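Local coordinates for berberine bridge enzyme-like protein (Arabidopsis thaliana, PDB 5D79), which is a secreted, FAD-dependent oxidoreductase of the berberine bridge enzyme-like family that takes part in adaptation to salt stress, at residues S234-V238 against F520-I526. Sequence-based numbering, arbitrary orientation.
Sequences SSFGV and FCDEQSI. With FAD (flavin-adenine dinucleotide), chain E.
The ring of Phe-520 sets one face over Gly-237 CA, a CH-pi contact with CA 3.5 Å from the ring centroid and 7° off its normal. It illustrates how, in a flavoprotein with the PCMH-type FAD-binding fold, the C-terminal berberine-like region packs back onto a cofactor-binding loop. Ser-234 and Ser-235 end a 3-10 segment that begins earlier in the chain, and a short loop then runs into strand 238-248. Gly-237, at phi/psi 154/-163, would jam any CB against the preceding carbonyl, and its O lies 3.3 Å from C2A of the FAD adenine. Phe-520 (chi1 m) points toward this loop; its CE1 meets Val-238 CG2 at 3.8 Å, and helix 87-100 adds Ile-94 to its surroundings. The CA atoms come closest at Ser-235 and Phe-520, 5.1 Å apart, and Lys-511 NZ of helix 504-514 hydrogen-bonds the backbone O of both residues. Beyond Phe-520 the irregular chain bends through an Asx turn, Gln-524 N donating to Asp-522 OD1 (3.2 Å). The same carboxylate reaches across: Ser-234 OG (chi1 p) donates to Asp-522 OD2 at 2.7 Å, while Ser-234 CB sits 3.5 Å from the FAD ribose O2B. Ile-526 CG1 packs 4.3 Å from Phe-236 CZ near helix 504-514. Beside it, Ser-235 in rotamer m accepts a nearly straight hydrogen bond, Ile-526 N to Ser-235 OG, 2.9 Å at 165°.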
ATOM      1  N   SER A 234     -11.436  -3.666   3.482  1.00 17.38           N
ATOM      2  CA  SER A 234     -12.572  -2.901   3.999  1.00 18.39           C
ATOM      3  C   SER A 234     -13.919  -3.368   3.426  1.00 18.88           C
ATOM      4  O   SER A 234     -14.982  -3.009   3.940  1.00 20.14           O
ATOM      5  CB  SER A 234     -12.375  -1.407   3.726  1.00 17.69           C
ATOM      6  OG  SER A 234     -12.324  -1.140   2.339  1.00 17.99           O
ATOM      7  N   SER A 235     -13.871  -4.180   2.373  1.00 22.28           N
ATOM      8  CA  SER A 235     -15.084  -4.706   1.736  1.00 20.61           C
ATOM      9  C   SER A 235     -15.549  -6.063   2.298  1.00 21.30           C
ATOM     10  O   SER A 235     -16.647  -6.517   1.972  1.00 20.33           O
ATOM     11  CB  SER A 235     -14.876  -4.846   0.212  1.00 17.24           C
ATOM     12  OG  SER A 235     -14.725  -3.589  -0.433  1.00 17.28           O
ATOM     13  N   PHE A 236     -14.735  -6.713   3.131  1.00 20.05           N
ATOM     14  CA  PHE A 236     -14.967  -8.133   3.422  1.00 22.29           C
ATOM     15  C   PHE A 236     -15.013  -8.540   4.902  1.00 28.09           C
ATOM     16  O   PHE A 236     -15.466  -9.645   5.218  1.00 32.48           O
ATOM     17  CB  PHE A 236     -13.908  -8.981   2.693  1.00 16.53           C
ATOM     18  CG  PHE A 236     -14.033  -8.927   1.198  1.00 22.64           C
ATOM     19  CD1 PHE A 236     -14.995  -9.683   0.543  1.00 26.04           C
ATOM     20  CD2 PHE A 236     -13.222  -8.095   0.449  1.00 20.21           C
ATOM     21  CE1 PHE A 236     -15.138  -9.621  -0.828  1.00 15.99           C
ATOM     22  CE2 PHE A 236     -13.360  -8.032  -0.923  1.00 18.80           C
ATOM     23  CZ  PHE A 236     -14.322  -8.801  -1.560  1.00 17.21           C
ATOM     24  N   GLY A 237     -14.563  -7.667   5.803  1.00 23.98           N
ATOM     25  CA  GLY A 237     -14.588  -7.971   7.223  1.00 19.17           C
ATOM     26  C   GLY A 237     -13.537  -7.240   8.034  1.00 23.09           C
ATOM     27  O   GLY A 237     -12.974  -6.245   7.580  1.00 20.99           O
ATOM     28  N   VAL A 238     -13.286  -7.719   9.251  1.00 24.66           N
ATOM     29  CA  VAL A 238     -12.146  -7.244  10.024  1.00 24.26           C
ATOM     30  C   VAL A 238     -11.110  -8.344  10.135  1.00 23.07           C
ATOM     31  O   VAL A 238     -11.286  -9.298  10.891  1.00 25.51           O
ATOM     32  CB  VAL A 238     -12.525  -6.784  11.441  1.00 24.25           C
ATOM     33  CG1 VAL A 238     -11.297  -6.178  12.128  1.00 20.64           C
ATOM     34  CG2 VAL A 238     -13.656  -5.775  11.390  1.00 24.72           C
ATOM     35  N   PHE A 520     -19.806  -4.106   5.637  1.00 28.48           N
ATOM     36  CA  PHE A 520     -18.488  -3.535   5.403  1.00 25.04           C
ATOM     37  C   PHE A 520     -18.449  -2.771   4.085  1.00 25.60           C
ATOM     38  O   PHE A 520     -18.251  -3.360   3.024  1.00 26.44           O
ATOM     39  CB  PHE A 520     -17.434  -4.636   5.446  1.00 22.34           C
ATOM     40  CG  PHE A 520     -17.335  -5.302   6.784  1.00 20.91           C
ATOM     41  CD1 PHE A 520     -16.633  -4.704   7.816  1.00 21.13           C
ATOM     42  CD2 PHE A 520     -17.973  -6.506   7.024  1.00 27.76           C
ATOM     43  CE1 PHE A 520     -16.551  -5.304   9.051  1.00 22.11           C
ATOM     44  CE2 PHE A 520     -17.901  -7.109   8.266  1.00 27.16           C
ATOM     45  CZ  PHE A 520     -17.189  -6.507   9.277  1.00 22.54           C
ATOM     46  N   CYS A 521     -18.654  -1.456   4.165  1.00 22.89           N
ATOM     47  CA  CYS A 521     -18.700  -0.604   2.985  1.00 24.26           C
ATOM     48  C   CYS A 521     -18.026   0.746   3.231  1.00 28.15           C
ATOM     49  O   CYS A 521     -18.128   1.309   4.316  1.00 29.35           O
ATOM     50  CB  CYS A 521     -20.155  -0.388   2.525  1.00 25.75           C
ATOM     51  SG  CYS A 521     -21.190   0.740   3.544  1.00 36.28           S
ATOM     52  N   ASP A 522     -17.319   1.244   2.220  1.00 30.26           N
ATOM     53  CA  ASP A 522     -16.838   2.625   2.205  1.00 25.64           C
ATOM     54  C   ASP A 522     -17.210   3.262   0.868  1.00 24.45           C
ATOM     55  O   ASP A 522     -18.090   2.764   0.156  1.00 25.53           O
ATOM     56  CB  ASP A 522     -15.321   2.717   2.466  1.00 20.02           C
ATOM     57  CG  ASP A 522     -14.499   1.739   1.640  1.00 17.05           C
ATOM     58  OD1 ASP A 522     -14.814   1.484   0.469  1.00 20.62           O
ATOM     59  OD2 ASP A 522     -13.496   1.231   2.165  1.00 19.93           O
ATOM     60  N   GLU A 523     -16.532   4.347   0.514  1.00 21.69           N
ATOM     61  CA  GLU A 523     -16.881   5.100  -0.687  1.00 23.73           C
ATOM     62  C   GLU A 523     -16.488   4.424  -2.023  1.00 21.48           C
ATOM     63  O   GLU A 523     -16.923   4.864  -3.093  1.00 20.73           O
ATOM     64  CB  GLU A 523     -16.254   6.493  -0.599  1.00 28.99           C
ATOM     65  CG  GLU A 523     -16.900   7.424   0.446  1.00 33.94           C
ATOM     66  CD  GLU A 523     -16.570   7.060   1.894  1.00 31.82           C
ATOM     67  OE1 GLU A 523     -15.570   6.343   2.123  1.00 32.30           O
ATOM     68  OE2 GLU A 523     -17.316   7.499   2.798  1.00 29.26           O
ATOM     69  N   GLN A 524     -15.681   3.363  -1.956  1.00 20.64           N
ATOM     70  CA  GLN A 524     -15.249   2.619  -3.143  1.00 19.81           C
ATOM     71  C   GLN A 524     -15.328   1.085  -2.966  1.00 24.64           C
ATOM     72  O   GLN A 524     -14.746   0.321  -3.748  1.00 22.80           O
ATOM     73  CB  GLN A 524     -13.815   3.012  -3.520  1.00 17.31           C
ATOM     74  CG  GLN A 524     -13.690   4.239  -4.403  1.00 18.78           C
ATOM     75  CD  GLN A 524     -12.276   4.428  -4.943  1.00 20.43           C
ATOM     76  OE1 GLN A 524     -11.313   3.872  -4.406  1.00 21.03           O
ATOM     77  NE2 GLN A 524     -12.144   5.207  -6.017  1.00 22.68           N
ATOM     78  N   SER A 525     -16.049   0.630  -1.948  1.00 26.91           N
ATOM     79  CA  SER A 525     -16.080  -0.798  -1.636  1.00 26.00           C
ATOM     80  C   SER A 525     -16.729  -1.634  -2.756  1.00 22.54           C
ATOM     81  O   SER A 525     -17.474  -1.114  -3.601  1.00 18.10           O
ATOM     82  CB  SER A 525     -16.803  -1.034  -0.301  1.00 22.87           C
ATOM     83  OG  SER A 525     -18.137  -0.565  -0.347  1.00 24.94           O
ATOM     84  N   ILE A 526     -16.414  -2.928  -2.758  1.00 19.80           N
ATOM     85  CA  ILE A 526     -16.967  -3.873  -3.717  1.00 18.86           C
ATOM     86  C   ILE A 526     -18.465  -3.990  -3.481  1.00 21.56           C
ATOM     87  O   ILE A 526     -18.888  -4.190  -2.338  1.00 20.47           O
ATOM     88  CB  ILE A 526     -16.296  -5.262  -3.580  1.00 19.94           C
ATOM     89  CG1 ILE A 526     -14.781  -5.174  -3.819  1.00 18.83           C
ATOM     90  CG2 ILE A 526     -16.946  -6.290  -4.501  1.00 15.90           C
ATOM     91  CD1 ILE A 526     -14.385  -4.769  -5.226  1.00 14.30           C
TER
HETATM   92  PA  FAD E 603      -5.027   1.986   6.821  1.00 19.33           P
HETATM   93  O1A FAD E 603      -5.507   3.387   6.536  1.00 16.53           O
HETATM   94  O2A FAD E 603      -5.036   1.651   8.294  1.00 22.48           O
HETATM   95  O5B FAD E 603      -5.897   0.932   5.960  1.00 21.27           O
HETATM   96  C5B FAD E 603      -6.165   1.149   4.582  1.00 21.66           C
HETATM   97  C4B FAD E 603      -7.413   0.399   4.096  1.00 19.79           C
HETATM   98  O4B FAD E 603      -7.356  -0.943   4.544  1.00 17.36           O
HETATM   99  C3B FAD E 603      -8.685   1.016   4.659  1.00 21.02           C
HETATM  100  O3B FAD E 603      -9.740   0.954   3.723  1.00 17.24           O
HETATM  101  C2B FAD E 603      -8.975   0.150   5.872  1.00 24.69           C
HETATM  102  O2B FAD E 603     -10.353   0.109   6.194  1.00 24.27           O
HETATM  103  C1B FAD E 603      -8.397  -1.204   5.470  1.00 18.46           C
HETATM  104  N9A FAD E 603      -7.897  -2.017   6.600  1.00 16.91           N
HETATM  105  C8A FAD E 603      -6.829  -1.775   7.434  1.00 16.45           C
HETATM  106  N7A FAD E 603      -6.731  -2.804   8.315  1.00 16.40           N
HETATM  107  C5A FAD E 603      -7.715  -3.698   8.057  1.00 17.79           C
HETATM  108  C6A FAD E 603      -8.085  -4.913   8.635  1.00 18.31           C
HETATM  109  N6A FAD E 603      -7.282  -5.531   9.494  1.00 17.68           N
HETATM  110  N1A FAD E 603      -9.165  -5.610   8.131  1.00 19.49           N
HETATM  111  C2A FAD E 603      -9.869  -5.112   7.057  1.00 15.59           C
HETATM  112  N3A FAD E 603      -9.501  -3.906   6.492  1.00 17.51           N
HETATM  113  C4A FAD E 603      -8.446  -3.212   6.978  1.00 18.39           C
HETATM  114  N1  FAD E 603       1.990   0.446  -0.923  1.00 18.24           N
HETATM  115  C2  FAD E 603       2.771  -0.398  -1.694  1.00 23.95           C
HETATM  116  O2  FAD E 603       2.392  -1.547  -1.947  1.00 15.93           O
HETATM  117  N3  FAD E 603       3.999   0.052  -2.165  1.00 28.03           N
HETATM  118  C4  FAD E 603       4.453   1.330  -1.882  1.00 25.29           C
HETATM  119  O4  FAD E 603       5.593   1.654  -2.219  1.00 24.15           O
HETATM  120  C4X FAD E 603       3.672   2.169  -1.086  1.00 22.61           C
HETATM  121  N5  FAD E 603       4.147   3.403  -0.668  1.00 19.88           N
HETATM  122  C5X FAD E 603       3.496   4.073   0.357  1.00 19.29           C
HETATM  123  C6  FAD E 603       4.070   5.182   0.976  1.00 19.06           C
HETATM  124  C7  FAD E 603       3.399   5.851   2.002  1.00 20.95           C
HETATM  125  C7M FAD E 603       4.022   7.050   2.651  1.00 20.66           C
HETATM  126  C8  FAD E 603       2.161   5.382   2.449  1.00 21.00           C
HETATM  127  C8M FAD E 603       1.407   6.096   3.532  1.00 16.28           C
HETATM  128  C9  FAD E 603       1.587   4.278   1.831  1.00 23.36           C
HETATM  129  C9A FAD E 603       2.224   3.653   0.754  1.00 22.54           C
HETATM  130  N10 FAD E 603       1.640   2.573   0.111  1.00 17.20           N
HETATM  131  C10 FAD E 603       2.451   1.699  -0.587  1.00 16.46           C
HETATM  132  C1' FAD E 603       0.170   2.316   0.238  1.00 11.40           C
HETATM  133  C2' FAD E 603      -0.190   1.409   1.400  1.00 14.78           C
HETATM  134  O2' FAD E 603       0.314   0.115   1.150  1.00 20.14           O
HETATM  135  C3' FAD E 603      -1.709   1.401   1.523  1.00 15.36           C
HETATM  136  O3' FAD E 603      -2.131   2.695   1.894  1.00 19.46           O
HETATM  137  C4' FAD E 603      -2.191   0.448   2.590  1.00 12.97           C
HETATM  138  O4' FAD E 603      -3.518   0.075   2.328  1.00 14.89           O
HETATM  139  C5' FAD E 603      -2.196   1.156   3.927  1.00 13.28           C
HETATM  140  O5' FAD E 603      -2.308   0.191   4.948  1.00 15.51           O
HETATM  141  P   FAD E 603      -2.428   0.723   6.455  1.00 18.14           P
HETATM  142  O1P FAD E 603      -2.829  -0.406   7.366  1.00 15.08           O
HETATM  143  O2P FAD E 603      -1.136   1.357   6.908  1.00 13.22           O
HETATM  144  O3P FAD E 603      -3.530   1.880   6.232  1.00 22.20           O